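Local coordinates for protein probable acetolactate synthase isozyme III (Small subunit) (Nitrosomonas europaea ATCC 19718, PDB 2PC6) that probably serves as the small, regulatory-type subunit of a two-component enzyme, built from consecutive alpha-beta domains of the ACT class, at residues His5-Leu10 against Gln61-Leu66; Val93-Val96 against Glu102-Arg105; Tyr122-Thr127 against Asp134-Ala139. All blocks are in the same frame, centred on the assembly; numbering follows the deposited sequence.

From the N terminus, interaction 1 comes first: it joins strand 3-12 to helix 56-68 across 50 intervening residues and so closes most of the first ACT domain. The chain then enters the second domain, where two shorter loops close in turn. Interaction 2 links the end of strand 83-94 to helix 98-109, and interaction 3 links strand 121-128 to helix 130-139. The three are in series, with none nested or crossed. Interactions 1 and 2 lie on opposite sides of the chain's centre, their centres about 40 Å apart. Interactions 2 and 3 are centred about 11 Å apart and touch, since strands 83-94 and 121-128 are neighbours in one antiparallel sheet.

Interaction 1 of 3, residues His5-Leu10 against Gln61-Leu66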
ATOM      1  N   HIS A   5      -0.834  -0.013  16.603  1.00 56.79           N
ATOM      2  CA  HIS A   5      -0.360   1.353  16.407  1.00 55.39           C
ATOM      3  C   HIS A   5      -0.025   1.567  14.936  1.00 54.99           C
ATOM      4  O   HIS A   5       0.540   0.690  14.269  1.00 55.12           O
ATOM      5  CB  HIS A   5       0.858   1.610  17.271  1.00 54.27           C
ATOM      6  CG  HIS A   5       0.571   1.516  18.729  1.00 54.00           C
ATOM      7  ND1 HIS A   5       0.574   2.614  19.560  1.00 52.62           N
ATOM      8  CD2 HIS A   5       0.232   0.455  19.502  1.00 53.00           C
ATOM      9  CE1 HIS A   5       0.262   2.231  20.785  1.00 54.02           C
ATOM     10  NE2 HIS A   5       0.045   0.928  20.774  1.00 53.15           N
ATOM     11  N   ILE A   6      -0.398   2.724  14.427  1.00 54.67           N
ATOM     12  CA  ILE A   6      -0.146   3.071  13.040  1.00 54.53           C
ATOM     13  C   ILE A   6       0.938   4.085  13.194  1.00 54.63           C
ATOM     14  O   ILE A   6       0.680   5.178  13.665  1.00 55.69           O
ATOM     15  CB  ILE A   6      -1.379   3.734  12.387  1.00 54.43           C
ATOM     16  CG1 ILE A   6      -2.605   2.791  12.409  1.00 53.03           C
ATOM     17  CG2 ILE A   6      -1.060   4.196  10.974  1.00 54.68           C
ATOM     18  CD1 ILE A   6      -3.934   3.464  12.146  1.00 49.78           C
ATOM     19  N   ILE A   7       2.164   3.676  12.903  1.00 54.53           N
ATOM     20  CA  ILE A   7       3.317   4.562  12.803  1.00 53.65           C
ATOM     21  C   ILE A   7       3.472   5.143  11.368  1.00 54.17           C
ATOM     22  O   ILE A   7       3.406   4.425  10.345  1.00 53.58           O
ATOM     23  CB  ILE A   7       4.594   3.858  13.264  1.00 53.02           C
ATOM     24  CG1 ILE A   7       4.645   3.845  14.790  1.00 53.80           C
ATOM     25  CG2 ILE A   7       5.782   4.601  12.815  1.00 51.06           C
ATOM     26  CD1 ILE A   7       4.329   2.541  15.419  1.00 54.61           C
ATOM     27  N   SER A   8       3.666   6.459  11.342  1.00 54.12           N
ATOM     28  CA  SER A   8       3.822   7.244  10.145  1.00 54.00           C
ATOM     29  C   SER A   8       5.206   7.869  10.151  1.00 54.86           C
ATOM     30  O   SER A   8       5.620   8.485  11.144  1.00 55.07           O
ATOM     31  CB  SER A   8       2.828   8.380  10.216  1.00 53.69           C
ATOM     32  OG  SER A   8       2.141   8.510   8.995  1.00 54.92           O
ATOM     33  N   LEU A   9       5.937   7.748   9.053  1.00 55.21           N
ATOM     34  CA  LEU A   9       7.247   8.361   9.042  1.00 55.04           C
ATOM     35  C   LEU A   9       7.683   8.883   7.682  1.00 55.40           C
ATOM     36  O   LEU A   9       7.206   8.429   6.634  1.00 55.01           O
ATOM     37  CB  LEU A   9       8.295   7.463   9.715  1.00 55.11           C
ATOM     38  CG  LEU A   9       8.453   5.997   9.335  1.00 54.51           C
ATOM     39  CD1 LEU A   9       9.435   5.958   8.198  1.00 57.62           C
ATOM     40  CD2 LEU A   9       9.024   5.185  10.486  1.00 52.57           C
ATOM     41  N   LEU A  10       8.522   9.912   7.753  1.00 55.46           N
ATOM     42  CA  LEU A  10       9.172  10.487   6.623  1.00 56.11           C
ATOM     43  C   LEU A  10      10.589   9.917   6.521  1.00 56.70           C
ATOM     44  O   LEU A  10      11.347   9.879   7.496  1.00 56.76           O
ATOM     45  CB  LEU A  10       9.224  12.010   6.755  1.00 56.05           C
ATOM     46  CG  LEU A  10       8.061  12.903   6.278  1.00 57.30           C
ATOM     47  CD1 LEU A  10       8.434  14.350   6.439  1.00 57.13           C
ATOM     48  CD2 LEU A  10       7.570  12.641   4.834  1.00 57.63           C
ATOM     49  N   GLN A  61       9.590   1.816  22.397  1.00 56.30           N
ATOM     50  CA  GLN A  61      10.996   1.433  22.159  1.00 56.95           C
ATOM     51  C   GLN A  61      11.356   1.291  20.676  1.00 56.21           C
ATOM     52  O   GLN A  61      12.465   1.628  20.241  1.00 56.48           O
ATOM     53  CB  GLN A  61      11.368   0.168  22.937  1.00 57.15           C
ATOM     54  CG  GLN A  61      12.859  -0.186  22.897  1.00 61.68           C
ATOM     55  CD  GLN A  61      13.838   0.884  23.537  1.00 65.42           C
ATOM     56  OE1 GLN A  61      13.656   1.333  24.681  1.00 66.26           O
ATOM     57  NE2 GLN A  61      14.891   1.243  22.791  1.00 66.03           N
ATOM     58  N   ILE A  62      10.405   0.804  19.898  1.00 55.57           N
ATOM     59  CA  ILE A  62      10.532   0.758  18.443  1.00 54.84           C
ATOM     60  C   ILE A  62      10.655   2.187  17.901  1.00 54.54           C
ATOM     61  O   ILE A  62      11.488   2.485  17.029  1.00 54.61           O
ATOM     62  CB  ILE A  62       9.285   0.049  17.838  1.00 55.01           C
ATOM     63  CG1 ILE A  62       9.201  -1.393  18.372  1.00 54.50           C
ATOM     64  CG2 ILE A  62       9.259   0.171  16.305  1.00 52.79           C
ATOM     65  CD1 ILE A  62       7.995  -2.171  17.867  1.00 58.10           C
ATOM     66  N   THR A  63       9.814   3.056  18.453  1.00 53.71           N
ATOM     67  CA  THR A  63       9.749   4.460  18.115  1.00 53.66           C
ATOM     68  C   THR A  63      11.033   5.158  18.513  1.00 53.54           C
ATOM     69  O   THR A  63      11.569   5.971  17.762  1.00 53.69           O
ATOM     70  CB  THR A  63       8.518   5.077  18.801  1.00 53.46           C
ATOM     71  OG1 THR A  63       7.385   4.875  17.948  1.00 55.21           O
ATOM     72  CG2 THR A  63       8.680   6.529  19.049  1.00 53.51           C
ATOM     73  N   LYS A  64      11.546   4.820  19.686  1.00 53.60           N
ATOM     74  CA  LYS A  64      12.823   5.353  20.092  1.00 53.99           C
ATOM     75  C   LYS A  64      13.880   4.891  19.071  1.00 53.90           C
ATOM     76  O   LYS A  64      14.557   5.734  18.462  1.00 53.67           O
ATOM     77  CB  LYS A  64      13.166   4.970  21.543  1.00 54.22           C
ATOM     78  N   GLN A  65      13.985   3.580  18.837  1.00 53.73           N
ATOM     79  CA  GLN A  65      15.003   3.093  17.896  1.00 54.03           C
ATOM     80  C   GLN A  65      14.831   3.662  16.487  1.00 53.17           C
ATOM     81  O   GLN A  65      15.825   3.938  15.820  1.00 53.27           O
ATOM     82  CB  GLN A  65      15.046   1.574  17.802  1.00 54.41           C
ATOM     83  CG  GLN A  65      15.709   0.836  18.940  1.00 57.47           C
ATOM     84  CD  GLN A  65      15.397  -0.665  18.829  1.00 63.04           C
ATOM     85  OE1 GLN A  65      14.605  -1.224  19.608  1.00 64.39           O
ATOM     86  NE2 GLN A  65      15.957  -1.300  17.800  1.00 64.93           N
ATOM     87  N   LEU A  66      13.599   3.842  16.025  1.00 52.03           N
ATOM     88  CA  LEU A  66      13.424   4.330  14.655  1.00 51.38           C
ATOM     89  C   LEU A  66      13.957   5.747  14.464  1.00 51.14           C
ATOM     90  O   LEU A  66      14.579   6.053  13.442  1.00 50.62           O
ATOM     91  CB  LEU A  66      11.964   4.240  14.206  1.00 50.87           C
ATOM     92  CG  LEU A  66      11.457   2.914  13.660  1.00 48.57           C
ATOM     93  CD1 LEU A  66       9.949   2.904  13.695  1.00 45.12           C
ATOM     94  CD2 LEU A  66      11.916   2.768  12.274  1.00 46.04           C
TER
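Leu9 and Leu66 form the closest contact between residues 5-10, on the first strand of the N-terminal ACT domain, and 61-66, on the second helix of its beta-alpha-beta-beta-alpha-beta fold. Their side chains cross at about a right angle, and a single methyl of Leu9 does the touching: CD2 approaches Leu66 CD1 at 4.0 Å and lies 4.2 Å from Leu66 CD2, so it faces both branches of the fork. With a first torsion of 50°, Leu9 has CG between the backbone N and the carbonyl carbon, from where CD2 reaches that fork.

Toward the start of the strand the approach is looser. Ile7 CG1, a methylene, lies 4.3 Å from the hydroxyl Thr63 OG1. Alternation along the strand explains why Ile7 and Leu9 both face the helix.

In the next shell, Leu75 of strand 72-77 touches Leu9, Thr63 and Leu66, while Val21 of helix 17-28 packs on Leu66, extending the layer between sheet and helices. Leu9 is paired through its backbone with Met48 of strand 45-54. The side chain of Leu66 lies about 8 Å from the bound calcium ion, and its backbone N donates a helical hydrogen bond to Ile62 O at 2.7 Å.

Interaction 2 of 3, residues Val93-Val96 against Glu102-Arg105; sequences VRAV and EMKR
Selenomethionine Met103 reaches the strand end through a bent side chain: its first torsion (-69°) sets CG beside the backbone N, and a second turn (chi2 -58°) carries SE over to Val93. On the other side, Val93 has CG1 anti to its carbonyl carbon and CG2 between N and that carbon, which presents both methyls to the selenium. The two side chains cross obliquely. Val93 CG2 lies 4.0 Å from Met103 CG and equally far from SE, while Val93 CG1 approaches Met103 SE to 4.1 Å. The methyl of Ala95 comes to the same methylene, with Ala95 CB 4.1 Å from Met103 CG, so CG sits against Val93 at the end of the strand and Ala95 just beyond it. The side-chain contacts are apolar; the nearest polar atom is Arg94 O, 4.3 Å from Met103 CG.

These segments belong to the first beta-alpha unit of the second ACT-class domain, in which strand 83-94 leads through a short turn into helix 98-109 and the helix folds back over the strand it follows. Tyr122 of the adjacent strand 121-128 packs on Val93, Ala95 and Met103 and widens the apolar layer, and Val140 and Leu144 also touch Met103. Arg94 points the other way, bonding to Glu120 O through NH1 and forming a salt bridge with Glu160 of the second subunit through NH2.

Within the helix, one turn is clasped by a salt bridge: Arg105 NH2 donates to Glu102 OE1 at 2.6 Å. That oxygen uses its anti lone pair and lies close to the guanidinium plane, and the N-H...O angle is 158°.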
ATOM      1  N   VAL A  93     -11.811 -13.833  -6.896  1.00 40.92           N
ATOM      2  CA  VAL A  93     -12.750 -14.802  -6.374  1.00 40.32           C
ATOM      3  C   VAL A  93     -13.282 -15.662  -7.491  1.00 41.39           C
ATOM      4  O   VAL A  93     -13.478 -15.196  -8.618  1.00 42.70           O
ATOM      5  CB  VAL A  93     -13.999 -14.130  -5.689  1.00 41.17           C
ATOM      6  CG1 VAL A  93     -13.627 -13.476  -4.388  1.00 37.43           C
ATOM      7  CG2 VAL A  93     -14.699 -13.112  -6.662  1.00 38.66           C
ATOM      8  N   ARG A  94     -13.505 -16.922  -7.157  1.00 40.95           N
ATOM      9  CA  ARG A  94     -14.104 -17.888  -8.008  1.00 41.24           C
ATOM     10  C   ARG A  94     -15.574 -17.515  -8.051  1.00 41.69           C
ATOM     11  O   ARG A  94     -16.191 -17.295  -7.012  1.00 42.44           O
ATOM     12  CB  ARG A  94     -13.878 -19.263  -7.359  1.00 40.88           C
ATOM     13  CG  ARG A  94     -14.636 -20.469  -7.940  1.00 42.21           C
ATOM     14  CD  ARG A  94     -14.302 -20.763  -9.401  1.00 42.52           C
ATOM     15  NE  ARG A  94     -12.918 -21.122  -9.693  1.00 43.43           N
ATOM     16  CZ  ARG A  94     -12.160 -20.489 -10.582  1.00 44.60           C
ATOM     17  NH1 ARG A  94     -12.648 -19.432 -11.224  1.00 49.37           N
ATOM     18  NH2 ARG A  94     -10.916 -20.883 -10.822  1.00 41.97           N
ATOM     19  N   ALA A  95     -16.143 -17.409  -9.243  1.00 41.62           N
ATOM     20  CA  ALA A  95     -17.507 -16.966  -9.339  1.00 41.32           C
ATOM     21  C   ALA A  95     -18.198 -17.693 -10.470  1.00 41.25           C
ATOM     22  O   ALA A  95     -18.161 -17.235 -11.602  1.00 41.08           O
ATOM     23  CB  ALA A  95     -17.593 -15.410  -9.507  1.00 40.53           C
ATOM     24  N   VAL A  96     -18.830 -18.817 -10.132  1.00 41.98           N
ATOM     25  CA  VAL A  96     -19.584 -19.622 -11.075  1.00 43.13           C
ATOM     26  C   VAL A  96     -20.993 -19.940 -10.531  1.00 43.97           C
ATOM     27  O   VAL A  96     -21.186 -20.085  -9.307  1.00 43.95           O
ATOM     28  CB  VAL A  96     -18.797 -20.926 -11.502  1.00 43.74           C
ATOM     29  CG1 VAL A  96     -17.272 -20.742 -11.346  1.00 42.68           C
ATOM     30  CG2 VAL A  96     -19.249 -22.159 -10.723  1.00 43.80           C
ATOM     31  N   GLU A 102     -24.049 -13.742  -6.065  1.00 46.23           N
ATOM     32  CA  GLU A 102     -23.669 -13.487  -4.692  1.00 45.78           C
ATOM     33  C   GLU A 102     -22.472 -12.537  -4.582  1.00 45.73           C
ATOM     34  O   GLU A 102     -22.523 -11.561  -3.826  1.00 45.65           O
ATOM     35  CB  GLU A 102     -23.394 -14.805  -3.948  1.00 46.37           C
ATOM     36  CG  GLU A 102     -22.884 -14.624  -2.459  1.00 45.84           C
ATOM     37  CD  GLU A 102     -23.908 -13.951  -1.503  1.00 46.05           C
ATOM     38  OE1 GLU A 102     -25.113 -13.909  -1.821  1.00 46.91           O
ATOM     39  OE2 GLU A 102     -23.519 -13.489  -0.413  1.00 44.73           O
HETATM   40  N   MSE A 103     -21.410 -12.829  -5.345  1.00 45.72           N
HETATM   41  CA  MSE A 103     -20.191 -12.015  -5.406  1.00 45.22           C
HETATM   42  C   MSE A 103     -20.490 -10.649  -5.931  1.00 44.81           C
HETATM   43  O   MSE A 103     -19.922  -9.679  -5.446  1.00 45.44           O
HETATM   44  CB  MSE A 103     -19.114 -12.648  -6.286  1.00 45.89           C
HETATM   45  CG  MSE A 103     -18.501 -13.908  -5.749  1.00 49.54           C
HETATM   46 SE   MSE A 103     -17.659 -13.686  -3.990  1.00 65.91          SE
HETATM   47  CE  MSE A 103     -19.194 -14.053  -2.806  1.00 60.94           C
ATOM     48  N   LYS A 104     -21.373 -10.545  -6.926  1.00 44.46           N
ATOM     49  CA  LYS A 104     -21.772  -9.224  -7.391  1.00 43.60           C
ATOM     50  C   LYS A 104     -22.539  -8.463  -6.275  1.00 42.73           C
ATOM     51  O   LYS A 104     -22.272  -7.275  -6.017  1.00 41.52           O
ATOM     52  CB  LYS A 104     -22.571  -9.325  -8.683  1.00 43.67           C
ATOM     53  CG  LYS A 104     -23.072  -7.969  -9.244  1.00 46.17           C
ATOM     54  CD  LYS A 104     -21.894  -6.975  -9.609  1.00 47.16           C
ATOM     55  CE  LYS A 104     -22.387  -5.871 -10.589  1.00 48.66           C
ATOM     56  NZ  LYS A 104     -22.916  -4.618  -9.917  1.00 47.11           N
ATOM     57  N   ARG A 105     -23.465  -9.135  -5.591  1.00 41.96           N
ATOM     58  CA  ARG A 105     -24.146  -8.459  -4.444  1.00 42.21           C
ATOM     59  C   ARG A 105     -23.184  -7.947  -3.379  1.00 41.72           C
ATOM     60  O   ARG A 105     -23.365  -6.811  -2.929  1.00 41.37           O
ATOM     61  CB  ARG A 105     -25.200  -9.309  -3.766  1.00 41.24           C
ATOM     62  CG  ARG A 105     -26.432  -9.437  -4.559  1.00 41.96           C
ATOM     63  CD  ARG A 105     -27.484 -10.159  -3.751  1.00 43.30           C
ATOM     64  NE  ARG A 105     -27.080 -11.514  -3.378  1.00 35.24           N
ATOM     65  CZ  ARG A 105     -27.358 -12.596  -4.103  1.00 34.39           C
ATOM     66  NH1 ARG A 105     -28.020 -12.482  -5.246  1.00 33.67           N
ATOM     67  NH2 ARG A 105     -26.952 -13.796  -3.684  1.00 29.56           N
TER

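Interaction 3 of 3, residues Tyr122-Thr127 against Asp134-Ala139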
ATOM      1  N   TYR A 122     -14.072 -13.197 -10.793  1.00 40.88           N
ATOM      2  CA  TYR A 122     -14.091 -11.748 -10.705  1.00 39.76           C
ATOM      3  C   TYR A 122     -12.863 -11.298  -9.944  1.00 40.15           C
ATOM      4  O   TYR A 122     -12.447 -11.975  -8.973  1.00 39.46           O
ATOM      5  CB  TYR A 122     -15.274 -11.283  -9.885  1.00 39.29           C
ATOM      6  CG  TYR A 122     -16.659 -11.426 -10.475  1.00 40.88           C
ATOM      7  CD1 TYR A 122     -16.907 -11.200 -11.821  1.00 39.61           C
ATOM      8  CD2 TYR A 122     -17.738 -11.706  -9.644  1.00 40.52           C
ATOM      9  CE1 TYR A 122     -18.174 -11.263 -12.310  1.00 41.60           C
ATOM     10  CE2 TYR A 122     -18.995 -11.784 -10.121  1.00 40.47           C
ATOM     11  CZ  TYR A 122     -19.211 -11.568 -11.455  1.00 42.55           C
ATOM     12  OH  TYR A 122     -20.483 -11.639 -11.928  1.00 44.18           O
ATOM     13  N   THR A 123     -12.307 -10.146 -10.324  1.00 40.14           N
ATOM     14  CA  THR A 123     -11.398  -9.490  -9.427  1.00 40.99           C
ATOM     15  C   THR A 123     -12.062  -8.246  -8.920  1.00 41.58           C
ATOM     16  O   THR A 123     -12.439  -7.389  -9.716  1.00 42.89           O
ATOM     17  CB  THR A 123     -10.077  -9.188 -10.055  1.00 40.90           C
ATOM     18  OG1 THR A 123      -9.468 -10.426 -10.364  1.00 41.89           O
ATOM     19  CG2 THR A 123      -9.155  -8.503  -9.053  1.00 40.14           C
ATOM     20  N   ILE A 124     -12.230  -8.165  -7.597  1.00 41.88           N
ATOM     21  CA  ILE A 124     -12.960  -7.048  -6.947  1.00 42.40           C
ATOM     22  C   ILE A 124     -12.031  -6.050  -6.270  1.00 42.28           C
ATOM     23  O   ILE A 124     -11.136  -6.441  -5.544  1.00 42.53           O
ATOM     24  CB  ILE A 124     -13.973  -7.597  -5.912  1.00 41.77           C
ATOM     25  CG1 ILE A 124     -14.934  -8.584  -6.612  1.00 44.22           C
ATOM     26  CG2 ILE A 124     -14.763  -6.463  -5.282  1.00 41.34           C
ATOM     27  CD1 ILE A 124     -15.819  -9.427  -5.687  1.00 40.97           C
ATOM     28  N   GLU A 125     -12.258  -4.759  -6.506  1.00 43.75           N
ATOM     29  CA  GLU A 125     -11.459  -3.719  -5.896  1.00 43.19           C
ATOM     30  C   GLU A 125     -12.234  -3.069  -4.752  1.00 43.45           C
ATOM     31  O   GLU A 125     -13.354  -2.603  -4.950  1.00 42.70           O
ATOM     32  CB  GLU A 125     -11.154  -2.696  -6.949  1.00 44.35           C
ATOM     33  CG  GLU A 125     -10.298  -1.547  -6.492  1.00 46.12           C
ATOM     34  CD  GLU A 125     -10.638  -0.272  -7.258  1.00 56.66           C
ATOM     35  OE1 GLU A 125     -10.414  -0.143  -8.507  1.00 56.37           O
ATOM     36  OE2 GLU A 125     -11.167   0.634  -6.584  1.00 65.55           O
ATOM     37  N   LEU A 126     -11.626  -3.036  -3.563  1.00 44.13           N
ATOM     38  CA  LEU A 126     -12.263  -2.467  -2.373  1.00 44.52           C
ATOM     39  C   LEU A 126     -11.369  -1.437  -1.726  1.00 43.85           C
ATOM     40  O   LEU A 126     -10.171  -1.657  -1.626  1.00 42.49           O
ATOM     41  CB  LEU A 126     -12.374  -3.548  -1.325  1.00 46.42           C
ATOM     42  CG  LEU A 126     -13.734  -4.145  -1.045  1.00 51.23           C
ATOM     43  CD1 LEU A 126     -13.794  -5.609  -1.671  1.00 52.76           C
ATOM     44  CD2 LEU A 126     -13.913  -4.199   0.494  1.00 47.77           C
ATOM     45  N   THR A 127     -11.963  -0.339  -1.249  1.00 43.36           N
ATOM     46  CA  THR A 127     -11.250   0.635  -0.470  1.00 43.60           C
ATOM     47  C   THR A 127     -12.115   0.987   0.734  1.00 43.75           C
ATOM     48  O   THR A 127     -13.339   0.993   0.638  1.00 44.84           O
ATOM     49  CB  THR A 127     -10.966   1.868  -1.289  1.00 43.28           C
ATOM     50  OG1 THR A 127     -10.258   1.482  -2.465  1.00 45.58           O
ATOM     51  CG2 THR A 127     -10.012   2.760  -0.551  1.00 47.88           C
ATOM     52  N   ASP A 134     -11.906  -5.874   6.397  1.00 42.26           N
ATOM     53  CA  ASP A 134     -12.062  -7.074   7.193  1.00 42.13           C
ATOM     54  C   ASP A 134     -13.508  -7.621   7.143  1.00 42.55           C
ATOM     55  O   ASP A 134     -13.703  -8.843   7.143  1.00 43.80           O
ATOM     56  CB  ASP A 134     -11.583  -6.868   8.643  1.00 42.20           C
ATOM     57  CG  ASP A 134     -10.075  -6.669   8.750  1.00 41.21           C
ATOM     58  OD1 ASP A 134      -9.369  -6.539   7.749  1.00 45.98           O
ATOM     59  OD2 ASP A 134      -9.556  -6.640   9.840  1.00 40.53           O
ATOM     60  N   GLY A 135     -14.509  -6.739   7.083  1.00 41.53           N
ATOM     61  CA  GLY A 135     -15.915  -7.157   7.046  1.00 40.31           C
ATOM     62  C   GLY A 135     -16.260  -7.845   5.734  1.00 39.86           C
ATOM     63  O   GLY A 135     -17.031  -8.837   5.697  1.00 39.12           O
ATOM     64  N   PHE A 136     -15.685  -7.324   4.654  1.00 38.99           N
ATOM     65  CA  PHE A 136     -15.746  -7.989   3.387  1.00 38.00           C
ATOM     66  C   PHE A 136     -15.185  -9.408   3.471  1.00 38.47           C
ATOM     67  O   PHE A 136     -15.832 -10.336   3.042  1.00 38.83           O
ATOM     68  CB  PHE A 136     -14.988  -7.234   2.321  1.00 36.63           C
ATOM     69  CG  PHE A 136     -15.208  -7.803   0.952  1.00 37.33           C
ATOM     70  CD1 PHE A 136     -16.375  -7.505   0.246  1.00 35.28           C
ATOM     71  CD2 PHE A 136     -14.288  -8.704   0.390  1.00 39.53           C
ATOM     72  CE1 PHE A 136     -16.642  -8.045  -1.017  1.00 34.87           C
ATOM     73  CE2 PHE A 136     -14.507  -9.244  -0.862  1.00 39.61           C
ATOM     74  CZ  PHE A 136     -15.719  -8.885  -1.592  1.00 37.60           C
ATOM     75  N   LEU A 137     -13.988  -9.586   4.012  1.00 38.89           N
ATOM     76  CA  LEU A 137     -13.406 -10.923   4.076  1.00 39.40           C
ATOM     77  C   LEU A 137     -14.152 -11.854   4.989  1.00 39.68           C
ATOM     78  O   LEU A 137     -14.219 -13.039   4.684  1.00 39.66           O
ATOM     79  CB  LEU A 137     -11.929 -10.902   4.494  1.00 40.01           C
ATOM     80  CG  LEU A 137     -10.930 -10.091   3.640  1.00 40.61           C
ATOM     81  CD1 LEU A 137      -9.554 -10.123   4.349  1.00 38.81           C
ATOM     82  CD2 LEU A 137     -10.853 -10.633   2.218  1.00 38.01           C
ATOM     83  N   GLN A 138     -14.703 -11.360   6.107  1.00 40.05           N
ATOM     84  CA  GLN A 138     -15.555 -12.214   6.960  1.00 40.88           C
ATOM     85  C   GLN A 138     -16.769 -12.679   6.150  1.00 41.31           C
ATOM     86  O   GLN A 138     -17.155 -13.854   6.198  1.00 41.10           O
ATOM     87  CB  GLN A 138     -16.001 -11.513   8.238  1.00 41.18           C
ATOM     88  CG  GLN A 138     -15.357 -12.052   9.560  1.00 44.31           C
ATOM     89  N   ALA A 139     -17.312 -11.764   5.343  1.00 41.55           N
ATOM     90  CA  ALA A 139     -18.541 -12.026   4.616  1.00 41.93           C
ATOM     91  C   ALA A 139     -18.334 -12.961   3.439  1.00 42.44           C
ATOM     92  O   ALA A 139     -19.207 -13.710   3.150  1.00 43.11           O
ATOM     93  CB  ALA A 139     -19.200 -10.739   4.179  1.00 41.37           C
TER
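Leu126 and Phe136 meet in a CH-pi contact of nearly ideal geometry. Leu126 CD1 stands 3.5 Å from the centroid of the Phe136 ring and only 2° off the ring normal, which places the methyl over the middle of the face, almost equidistant from all six ring carbons. The first torsion of Phe136 (-172°) turns CG away from the backbone N and extends the ring from the helix toward the strand, while chi2 (79°) turns its face to the leucine.

Further apolar contacts complete the grip. The second methyl of Leu126 sits near the root of the aromatic side chain, with CD2 3.7 Å from Phe136 CB, so both branches of the leucine lie on the same side of the ring, CD1 over its centre and CD2 beside CB. At the far end of the ring, Ile124 CD1 comes to the edge, near the ring plane, 4.1 Å from Phe136 CZ. Ile124 and Leu126, two residues apart on one face of the strand, thereby hold the ring at its rim and over its face.

Backbone hydrogen bonding fixes the helical turns that carry Phe136: Gln138 N bonds to Asp134 O at 2.9 Å, and Ala139 N to Gly135 O at 3.0 Å.

The ring of Phe136 also makes an edge-to-face contact with Phe110, and Leu106 of helix 98-109 touches it. Strand 121-128 runs between strands 113-118 and 83-94 in the antiparallel sheet of this ACT-class domain. Its other face carries Thr123, Glu125 and Thr127, which meet the second subunit, while helix 130-139 lies beside helix 98-109 over the face bearing Ile124 and Leu126.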